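Local coordinates for protein carboxypeptidase A (Helicoverpa armigera, PDB 1JQG) that probably acts as a zinc metallocarboxypeptidase of the M14 family, removing C-terminal residues from peptides, and is captured as its pro-form, at residues A[177-182]-A[222-227]; A[182-187]-A[393-398]; A[303-308]-A[381-386]. All coordinates share one frame; numbering follows the deposited sequence.

Interaction 1: A[177-182]-A[222-227]. With ZN (zinc ion), chain B.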
loop_
_atom_site.group_PDB
_atom_site.type_symbol
_atom_site.label_atom_id
_atom_site.label_comp_id
_atom_site.label_asym_id
_atom_site.label_seq_id
_atom_site.Cartn_x
_atom_site.Cartn_y
_atom_site.Cartn_z
ATOM N N GLN A 177 5.231 6.875 0.420
ATOM C CA GLN A 177 4.690 6.442 -0.876
ATOM C C GLN A 177 3.407 5.643 -0.747
ATOM O O GLN A 177 3.156 5.017 0.243
ATOM C CB GLN A 177 5.661 5.569 -1.681
ATOM C CG GLN A 177 6.122 4.314 -0.948
ATOM C CD GLN A 177 7.094 3.489 -1.763
ATOM O OE1 GLN A 177 8.106 4.059 -2.168
ATOM N NE2 GLN A 177 6.780 2.209 -1.989
ATOM N N SER A 178 2.624 5.591 -1.806
ATOM C CA SER A 178 1.378 4.876 -1.840
ATOM C C SER A 178 1.069 4.348 -3.240
ATOM O O SER A 178 1.765 4.675 -4.175
ATOM C CB SER A 178 0.202 5.736 -1.307
ATOM O OG SER A 178 -0.064 6.870 -2.105
ATOM N N LEU A 179 0.068 3.465 -3.309
ATOM C CA LEU A 179 -0.383 2.894 -4.563
ATOM C C LEU A 179 0.623 1.996 -5.263
ATOM O O LEU A 179 0.541 1.761 -6.442
ATOM C CB LEU A 179 -0.914 3.980 -5.495
ATOM C CG LEU A 179 -2.291 4.583 -5.137
ATOM C CD1 LEU A 179 -2.766 5.587 -6.174
ATOM C CD2 LEU A 179 -3.394 3.556 -4.924
ATOM N N LEU A 180 1.510 1.358 -4.528
ATOM C CA LEU A 180 2.437 0.369 -5.039
ATOM C C LEU A 180 1.617 -0.827 -5.565
ATOM O O LEU A 180 1.903 -1.367 -6.638
ATOM C CB LEU A 180 3.457 -0.025 -3.978
ATOM C CG LEU A 180 4.675 -0.827 -4.445
ATOM C CD1 LEU A 180 5.465 -0.015 -5.422
ATOM C CD2 LEU A 180 5.573 -1.328 -3.327
ATOM N N HIS A 181 0.620 -1.233 -4.794
ATOM C CA HIS A 181 -0.394 -2.186 -5.178
ATOM C C HIS A 181 -1.624 -1.373 -5.589
ATOM O O HIS A 181 -2.446 -0.868 -4.791
ATOM C CB HIS A 181 -0.712 -3.117 -4.025
ATOM C CG HIS A 181 0.314 -4.166 -3.793
ATOM N ND1 HIS A 181 0.641 -4.716 -2.620
ATOM C CD2 HIS A 181 1.162 -4.852 -4.597
ATOM C CE1 HIS A 181 1.541 -5.633 -2.532
ATOM N NE2 HIS A 181 1.885 -5.724 -3.810
ATOM N N CYS A 182 -1.805 -1.196 -6.890
ATOM C CA CYS A 182 -2.812 -0.345 -7.466
ATOM C C CYS A 182 -4.235 -0.494 -7.028
ATOM O O CYS A 182 -4.994 0.480 -7.120
ATOM C CB CYS A 182 -2.599 -0.494 -8.958
ATOM S SG CYS A 182 -2.598 -2.142 -9.647
ATOM N N ASP A 222 0.381 2.624 -14.213
ATOM C CA ASP A 222 -0.235 1.685 -15.152
ATOM C C ASP A 222 -1.333 0.808 -14.530
ATOM O O ASP A 222 -2.406 0.541 -15.117
ATOM C CB ASP A 222 0.849 0.784 -15.777
ATOM C CG ASP A 222 1.864 1.532 -16.612
ATOM O OD1 ASP A 222 1.671 2.714 -16.991
ATOM O OD2 ASP A 222 2.938 0.957 -16.942
ATOM N N GLY A 223 -1.049 0.240 -13.348
ATOM C CA GLY A 223 -2.014 -0.625 -12.678
ATOM C C GLY A 223 -3.200 0.190 -12.181
ATOM O O GLY A 223 -4.354 -0.231 -12.193
ATOM N N TYR A 224 -2.908 1.346 -11.583
ATOM C CA TYR A 224 -3.928 2.228 -11.063
ATOM C C TYR A 224 -4.924 2.611 -12.165
ATOM O O TYR A 224 -6.133 2.704 -11.883
ATOM C CB TYR A 224 -3.287 3.471 -10.420
ATOM C CG TYR A 224 -4.239 4.345 -9.625
ATOM C CD1 TYR A 224 -5.059 3.777 -8.660
ATOM C CD2 TYR A 224 -4.335 5.704 -9.818
ATOM C CE1 TYR A 224 -5.928 4.545 -7.923
ATOM C CE2 TYR A 224 -5.204 6.494 -9.086
ATOM C CZ TYR A 224 -6.001 5.903 -8.136
ATOM O OH TYR A 224 -6.874 6.662 -7.408
ATOM N N VAL A 225 -4.417 2.870 -13.364
ATOM C CA VAL A 225 -5.287 3.321 -14.465
ATOM C C VAL A 225 -6.130 2.125 -14.897
ATOM O O VAL A 225 -7.302 2.236 -15.224
ATOM C CB VAL A 225 -4.478 3.918 -15.622
ATOM C CG1 VAL A 225 -5.188 4.087 -16.964
ATOM C CG2 VAL A 225 -3.911 5.293 -15.235
ATOM N N HIS A 226 -5.530 0.937 -14.841
ATOM C CA HIS A 226 -6.160 -0.292 -15.240
ATOM C C HIS A 226 -7.285 -0.650 -14.275
ATOM O O HIS A 226 -8.328 -1.188 -14.679
ATOM C CB HIS A 226 -5.122 -1.423 -15.296
ATOM C CG HIS A 226 -5.637 -2.721 -15.850
ATOM N ND1 HIS A 226 -5.647 -3.914 -15.130
ATOM C CD2 HIS A 226 -6.160 -3.011 -17.070
ATOM C CE1 HIS A 226 -6.138 -4.873 -15.898
ATOM N NE2 HIS A 226 -6.501 -4.350 -17.065
ATOM N N THR A 227 -7.096 -0.373 -12.990
ATOM C CA THR A 227 -8.116 -0.636 -11.986
ATOM C C THR A 227 -9.308 0.318 -12.099
ATOM O O THR A 227 -10.385 -0.012 -11.600
ATOM C CB THR A 227 -7.533 -0.541 -10.563
ATOM O OG1 THR A 227 -6.987 0.765 -10.371
ATOM C CG2 THR A 227 -6.422 -1.554 -10.317
HETATM ZN ZN ZN B . -0.253 -4.136 -0.649
HETATM O O HOH W 1 -0.113 -5.986 0.942
#
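Leu179 and Cys182 sit in the loop that carries the HxxE zinc motif of M14 carboxypeptidases, His181 and Glu184 being its metal ligands, and both pack against helix 221-228. Leu179 brings CD1 squarely over the Tyr224 ring: the methyl lies 3.6 Å from the ring centroid and only 5° off the normal, a clear CH-pi contact. Tyr224 CG is anti to the backbone N (chi1 -170°), which sends the side chain off beside the carbonyl carbon, and the ring beyond it receives the methyl. The carbonyl of Cys182 comes up to the rim of the same ring, its O in the ring plane and 3.6 Å from Tyr224 CD1. The Cys182 side chain presses on the helix backbone itself, with CB 3.2 Å from Tyr224 N and SG 3.4 Å from Gly223 CA; as Gly223 has no side chain, the sulfur can lie directly on the helix. One turn further on, Thr227 CG2 is 3.9 Å from Cys182 SG, while Thr227 OG1 turns back to Tyr224 O in a 2.6 Å hydrogen bond. The loop's other side faces the metal: His181 ND1 binds zinc at 2.2 Å, and its NE2 is hydrogen-bonded to Asp252. Across the two segments the contact is apolar and van der Waals in kind, and the polar ends of the helix residues look elsewhere, Tyr224 OH to His122 O and Thr227 OG1 also to Trp185 NE1. The seat of this metal-bearing loop on the helix thus depends on shape fit and not on directional bonds.

Interaction 2: A[182-187]-A[393-398]. With ZN (zinc ion), chain B.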
loop_
_atom_site.group_PDB
_atom_site.type_symbol
_atom_site.label_atom_id
_atom_site.label_comp_id
_atom_site.label_asym_id
_atom_site.label_seq_id
_atom_site.Cartn_x
_atom_site.Cartn_y
_atom_site.Cartn_z
ATOM N N CYS A 182 -1.805 -1.196 -6.890
ATOM C CA CYS A 182 -2.812 -0.345 -7.466
ATOM C C CYS A 182 -4.235 -0.494 -7.028
ATOM O O CYS A 182 -4.994 0.480 -7.120
ATOM C CB CYS A 182 -2.599 -0.494 -8.958
ATOM S SG CYS A 182 -2.598 -2.142 -9.647
ATOM N N ARG A 183 -4.656 -1.610 -6.485
ATOM C CA ARG A 183 -6.037 -1.824 -6.053
ATOM C C ARG A 183 -6.312 -1.265 -4.661
ATOM O O ARG A 183 -7.468 -1.166 -4.225
ATOM C CB ARG A 183 -6.442 -3.282 -6.011
ATOM C CG ARG A 183 -5.677 -4.183 -5.083
ATOM C CD ARG A 183 -6.041 -5.646 -5.285
ATOM N NE ARG A 183 -5.517 -6.504 -4.211
ATOM C CZ ARG A 183 -5.598 -7.831 -4.272
ATOM N NH1 ARG A 183 -6.192 -8.434 -5.285
ATOM N NH2 ARG A 183 -5.165 -8.608 -3.310
ATOM N N GLU A 184 -5.236 -0.898 -3.949
ATOM C CA GLU A 184 -5.408 -0.307 -2.626
ATOM C C GLU A 184 -5.664 1.199 -2.679
ATOM O O GLU A 184 -4.782 1.993 -2.340
ATOM C CB GLU A 184 -4.186 -0.615 -1.768
ATOM C CG GLU A 184 -3.886 -2.076 -1.709
ATOM C CD GLU A 184 -2.531 -2.356 -1.110
ATOM O OE1 GLU A 184 -2.405 -3.608 -1.050
ATOM O OE2 GLU A 184 -1.817 -1.412 -0.820
ATOM N N TRP A 185 -6.859 1.583 -3.141
ATOM C CA TRP A 185 -7.228 2.949 -3.416
ATOM C C TRP A 185 -7.237 3.869 -2.233
ATOM O O TRP A 185 -6.845 5.022 -2.297
ATOM C CB TRP A 185 -8.616 3.025 -4.087
ATOM C CG TRP A 185 -8.612 2.566 -5.515
ATOM C CD1 TRP A 185 -7.593 1.964 -6.204
ATOM C CD2 TRP A 185 -9.706 2.670 -6.442
ATOM N NE1 TRP A 185 -7.999 1.691 -7.503
ATOM C CE2 TRP A 185 -9.286 2.103 -7.661
ATOM C CE3 TRP A 185 -11.015 3.185 -6.340
ATOM C CZ2 TRP A 185 -10.120 2.050 -8.765
ATOM C CZ3 TRP A 185 -11.835 3.123 -7.459
ATOM C CH2 TRP A 185 -11.387 2.559 -8.648
ATOM N N VAL A 186 -7.557 3.362 -1.058
ATOM C CA VAL A 186 -7.570 4.133 0.170
ATOM C C VAL A 186 -6.187 4.640 0.596
ATOM O O VAL A 186 -6.102 5.481 1.493
ATOM C CB VAL A 186 -8.263 3.330 1.294
ATOM C CG1 VAL A 186 -7.424 2.209 1.902
ATOM C CG2 VAL A 186 -8.739 4.287 2.388
ATOM N N THR A 187 -5.095 4.199 -0.051
ATOM C CA THR A 187 -3.761 4.645 0.287
ATOM C C THR A 187 -3.444 6.035 -0.252
ATOM O O THR A 187 -2.592 6.754 0.364
ATOM C CB THR A 187 -2.667 3.674 -0.167
ATOM O OG1 THR A 187 -2.640 3.550 -1.593
ATOM C CG2 THR A 187 -2.901 2.327 0.496
ATOM N N ASP A 393 -14.681 -6.245 5.006
ATOM C CA ASP A 393 -13.256 -5.991 4.847
ATOM C C ASP A 393 -12.935 -6.190 3.366
ATOM O O ASP A 393 -13.450 -7.154 2.793
ATOM C CB ASP A 393 -12.385 -6.901 5.701
ATOM C CG ASP A 393 -12.738 -6.811 7.177
ATOM O OD1 ASP A 393 -12.347 -5.837 7.857
ATOM O OD2 ASP A 393 -13.436 -7.745 7.658
ATOM N N GLY A 394 -12.253 -5.233 2.755
ATOM C CA GLY A 394 -11.804 -5.402 1.393
ATOM C C GLY A 394 -11.039 -4.174 0.893
ATOM O O GLY A 394 -10.325 -3.520 1.625
ATOM N N PHE A 395 -11.083 -3.960 -0.420
ATOM C CA PHE A 395 -10.355 -2.873 -1.027
ATOM C C PHE A 395 -11.268 -1.752 -1.505
ATOM O O PHE A 395 -10.799 -0.699 -1.856
ATOM C CB PHE A 395 -9.530 -3.445 -2.187
ATOM C CG PHE A 395 -8.471 -4.406 -1.728
ATOM C CD1 PHE A 395 -7.287 -3.970 -1.141
ATOM C CD2 PHE A 395 -8.683 -5.772 -1.936
ATOM C CE1 PHE A 395 -6.355 -4.892 -0.739
ATOM C CE2 PHE A 395 -7.734 -6.704 -1.507
ATOM C CZ PHE A 395 -6.573 -6.257 -0.898
ATOM N N LEU A 396 -12.577 -2.010 -1.526
ATOM C CA LEU A 396 -13.577 -1.030 -1.964
ATOM C C LEU A 396 -13.677 0.148 -1.003
ATOM O O LEU A 396 -13.580 -0.002 0.196
ATOM C CB LEU A 396 -14.940 -1.696 -2.091
ATOM C CG LEU A 396 -14.991 -2.958 -2.960
ATOM C CD1 LEU A 396 -16.462 -3.414 -3.034
ATOM C CD2 LEU A 396 -14.378 -2.747 -4.327
ATOM N N VAL A 397 -13.782 1.338 -1.542
ATOM C CA VAL A 397 -13.779 2.578 -0.804
ATOM C C VAL A 397 -15.177 3.202 -0.714
ATOM O O VAL A 397 -15.901 3.365 -1.672
ATOM C CB VAL A 397 -12.847 3.638 -1.450
ATOM C CG1 VAL A 397 -12.888 4.902 -0.569
ATOM C CG2 VAL A 397 -11.463 3.064 -1.700
ATOM N N ASP A 398 -15.602 3.552 0.485
ATOM C CA ASP A 398 -16.792 4.309 0.782
ATOM C C ASP A 398 -16.368 5.771 0.917
ATOM O O ASP A 398 -15.540 6.103 1.793
ATOM C CB ASP A 398 -17.396 3.815 2.092
ATOM C CG ASP A 398 -18.795 4.347 2.339
ATOM O OD1 ASP A 398 -19.080 5.532 2.033
ATOM O OD2 ASP A 398 -19.639 3.593 2.859
HETATM ZN ZN ZN B . -0.253 -4.136 -0.649
HETATM O O HOH W 2 -8.660 0.329 -0.736
HETATM O O HOH W 1 -0.113 -5.986 0.942
#
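The Phe395 ring has Arg183 NE over one face, 3.4 Å above its plane and offset toward the rim, with Arg183 CD over the ring too in a CH-pi contact. The Arg183 chain is extended from CG to NE (chi3 -168°), which brings NE there. Phe395 CE2 covers one face of the guanidinium, whose plane is tilted 37° from the ring. Glu184 runs alongside, CG 3.9 Å from Phe395 CE1, its carboxylate plane nearly parallel to the ring plane (4° apart). The Trp185 indole has Cys182 O at its edge, and Trp185 CB meets Val397 CG2 at 3.7 Å. Water 2 ties the backbones, donating to Phe395 O at 2.6 Å and accepting from Val186 N. Glu184 O takes both Thr187 N and Thr187 OG1, the latter at 2.8 Å, closing the type I turn. An alanine in place of Phe395 would probably leave the Arg183 guanidinium without its cover on that face and open a gap beside the Glu184 chain. Arg183 NH1 salt-bridges Asp50 of the activation peptide. Glu184 OE1 binds zinc and OE2 accepts from Ser307 N, so the apolar ring lies against the sides of two chains whose polar ends are engaged elsewhere.

Interaction 3: A[303-308]-A[381-386]. With ZN (zinc ion), chain B.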
loop_
_atom_site.group_PDB
_atom_site.type_symbol
_atom_site.label_atom_id
_atom_site.label_comp_id
_atom_site.label_asym_id
_atom_site.label_seq_id
_atom_site.Cartn_x
_atom_site.Cartn_y
_atom_site.Cartn_z
ATOM N N LEU A 303 8.149 5.182 4.705
ATOM C CA LEU A 303 6.831 4.619 4.886
ATOM C C LEU A 303 6.221 4.144 3.568
ATOM O O LEU A 303 6.008 4.896 2.628
ATOM C CB LEU A 303 5.891 5.611 5.598
ATOM C CG LEU A 303 6.323 6.134 6.964
ATOM C CD1 LEU A 303 5.362 7.173 7.516
ATOM C CD2 LEU A 303 6.498 5.003 7.975
ATOM N N ASP A 304 5.907 2.867 3.496
ATOM C CA ASP A 304 5.227 2.268 2.345
ATOM C C ASP A 304 3.782 2.018 2.761
ATOM O O ASP A 304 3.504 1.062 3.506
ATOM C CB ASP A 304 5.930 0.962 1.952
ATOM C CG ASP A 304 5.398 0.366 0.669
ATOM O OD1 ASP A 304 4.660 1.028 -0.083
ATOM O OD2 ASP A 304 5.728 -0.813 0.395
ATOM N N ILE A 305 2.890 2.876 2.304
ATOM C CA ILE A 305 1.492 2.825 2.696
ATOM C C ILE A 305 0.669 1.858 1.869
ATOM O O ILE A 305 0.367 2.094 0.701
ATOM C CB ILE A 305 0.849 4.243 2.722
ATOM C CG1 ILE A 305 1.687 5.118 3.702
ATOM C CG2 ILE A 305 -0.594 4.226 3.192
ATOM C CD1 ILE A 305 1.277 6.573 3.769
ATOM N N HIS A 306 0.178 0.816 2.526
ATOM C CA HIS A 306 -0.701 -0.150 1.920
ATOM C C HIS A 306 -2.059 -0.177 2.648
ATOM O O HIS A 306 -2.358 0.501 3.595
ATOM C CB HIS A 306 -0.119 -1.583 2.009
ATOM C CG HIS A 306 1.121 -1.755 1.198
ATOM N ND1 HIS A 306 1.159 -2.352 -0.014
ATOM C CD2 HIS A 306 2.425 -1.398 1.353
ATOM C CE1 HIS A 306 2.299 -2.465 -0.589
ATOM N NE2 HIS A 306 3.109 -1.842 0.246
ATOM N N SER A 307 -2.920 -0.994 2.062
ATOM C CA SER A 307 -4.206 -1.337 2.489
ATOM C C SER A 307 -4.570 -2.821 2.144
ATOM O O SER A 307 -3.918 -3.391 1.268
ATOM C CB SER A 307 -5.421 -0.545 1.989
ATOM O OG SER A 307 -5.817 -0.935 0.681
ATOM N N PHE A 308 -4.736 -3.814 3.006
ATOM C CA PHE A 308 -5.740 -3.629 4.042
ATOM C C PHE A 308 -5.410 -4.341 5.353
ATOM O O PHE A 308 -4.764 -5.431 5.253
ATOM C CB PHE A 308 -7.217 -3.615 3.653
ATOM C CG PHE A 308 -7.770 -4.998 3.533
ATOM C CD1 PHE A 308 -8.282 -5.609 4.668
ATOM C CD2 PHE A 308 -7.784 -5.714 2.355
ATOM C CE1 PHE A 308 -8.797 -6.886 4.637
ATOM C CE2 PHE A 308 -8.290 -6.993 2.309
ATOM C CZ PHE A 308 -8.808 -7.586 3.445
ATOM N N TYR A 381 2.744 0.439 6.179
ATOM C CA TYR A 381 1.448 0.706 6.755
ATOM C C TYR A 381 0.376 -0.119 6.079
ATOM O O TYR A 381 0.379 -0.359 4.888
ATOM C CB TYR A 381 1.048 2.184 6.624
ATOM C CG TYR A 381 1.410 3.074 7.791
ATOM C CD1 TYR A 381 2.699 3.242 8.222
ATOM C CD2 TYR A 381 0.430 3.767 8.456
ATOM C CE1 TYR A 381 3.021 4.062 9.293
ATOM C CE2 TYR A 381 0.710 4.605 9.527
ATOM C CZ TYR A 381 2.007 4.750 9.937
ATOM O OH TYR A 381 2.343 5.596 10.974
ATOM N N GLU A 382 -0.558 -0.598 6.879
ATOM C CA GLU A 382 -1.721 -1.326 6.397
ATOM C C GLU A 382 -2.926 -0.564 6.925
ATOM O O GLU A 382 -3.258 -0.814 8.065
ATOM C CB GLU A 382 -1.725 -2.777 6.878
ATOM C CG GLU A 382 -0.565 -3.621 6.351
ATOM C CD GLU A 382 -0.726 -3.954 4.869
ATOM O OE1 GLU A 382 -1.891 -3.965 4.426
ATOM O OE2 GLU A 382 0.271 -4.201 4.147
ATOM N N LEU A 383 -3.489 0.327 6.150
ATOM C CA LEU A 383 -4.674 1.080 6.483
ATOM C C LEU A 383 -5.931 0.248 6.733
ATOM O O LEU A 383 -5.985 -0.897 6.354
ATOM C CB LEU A 383 -4.989 2.052 5.317
ATOM C CG LEU A 383 -3.920 3.110 5.049
ATOM C CD1 LEU A 383 -4.496 4.211 4.142
ATOM C CD2 LEU A 383 -3.388 3.652 6.351
ATOM N N PRO A 384 -6.857 0.763 7.514
ATOM C CA PRO A 384 -8.050 0.073 7.948
ATOM C C PRO A 384 -8.942 -0.244 6.771
ATOM O O PRO A 384 -9.141 0.530 5.827
ATOM C CB PRO A 384 -8.727 1.063 8.917
ATOM C CG PRO A 384 -7.625 1.941 9.418
ATOM C CD PRO A 384 -6.726 2.087 8.235
ATOM N N ALA A 385 -9.591 -1.400 6.821
ATOM C CA ALA A 385 -10.634 -1.766 5.890
ATOM C C ALA A 385 -11.939 -1.198 6.454
ATOM O O ALA A 385 -12.448 -1.751 7.420
ATOM C CB ALA A 385 -10.733 -3.277 5.818
ATOM N N TYR A 386 -12.477 -0.130 5.903
ATOM C CA TYR A 386 -13.730 0.434 6.335
ATOM C C TYR A 386 -14.962 -0.366 5.897
ATOM O O TYR A 386 -15.201 -0.630 4.730
ATOM C CB TYR A 386 -13.848 1.886 5.872
ATOM C CG TYR A 386 -15.132 2.556 6.313
ATOM C CD1 TYR A 386 -16.202 2.822 5.472
ATOM C CD2 TYR A 386 -15.249 2.928 7.649
ATOM C CE1 TYR A 386 -17.345 3.444 5.930
ATOM C CE2 TYR A 386 -16.392 3.556 8.120
ATOM C CZ TYR A 386 -17.432 3.807 7.254
ATOM O OH TYR A 386 -18.584 4.428 7.673
HETATM ZN ZN ZN B . -0.253 -4.136 -0.649
HETATM O O HOH W 1 -0.113 -5.986 0.942
#
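The backbone N of His306 donates to Tyr381 O at 2.6 Å, the shortest polar bond between the two strands. On either side of it along the ladder, Tyr381 N reaches Asp304 O at 2.8 Å and Leu383 N reaches His306 O, the latter almost straight at 170°. The strands run parallel, with their short axes 32° apart. His306 points to the metal side of the sheet, where ND1 binds zinc and NE2 donates to Asp304 OD2 at 2.8 Å; the oxygen lies in the imidazole plane but is met from above its own carboxylate plane. Gripped at both nitrogens, the ring has its rotation fixed, and the aspartate would probably polarise it toward the metal. Asp304 OD1 is held in turn by Gln177 NE2. These are neighbouring central strands of the mixed eight-stranded sheet of the carboxypeptidase fold, and Glu382, predicted to be the proton donor and acceptor, projects beside His306 on the same side. Its chain bends at chi2 (-73°), which swings CD back over the neighbouring strand: OE2 comes 3.4 Å from His306 CB, and OE1 lies 3.2 Å from Phe308 N at an angle too poor for a hydrogen bond. On the opposite side of the sheet the contacts across the strands are apolar. Leu303 CD2 meets Tyr381 CE1 at 3.8 Å, and Ile305 CG2 crosses to Leu383 CG at 4.0 Å, beneath helices 187-200 and 402-421. Further along both segments, Phe308 CD1 packs on Ala385 CB at 3.6 Å, and the Phe308 ring also meets Phe395 edge-to-face.

Overall arrangement
All three contacts are buried, and each contributes one ligand to the same zinc ion, His181, Glu184 and His306 in turn. Interaction 3 is the sheet core, the largest by buried surface and the one carried by strand-to-strand hydrogen bonds. Interactions 1 and 2 share Cys182 and hold the two ends of the loop after strand 173-178, one to a helix through apolar contacts, the other to a loop through an arginine side chain laid over a phenyl face and a bridging water. Strand 173-178 pairs with 299-307, tying interaction 1 to interaction 3, whereas interaction 2 reaches that strand through a zinc-ligand carboxylate. A probable hydrogen bond between Leu179 N and Thr187 OG1 links interactions 1 and 2.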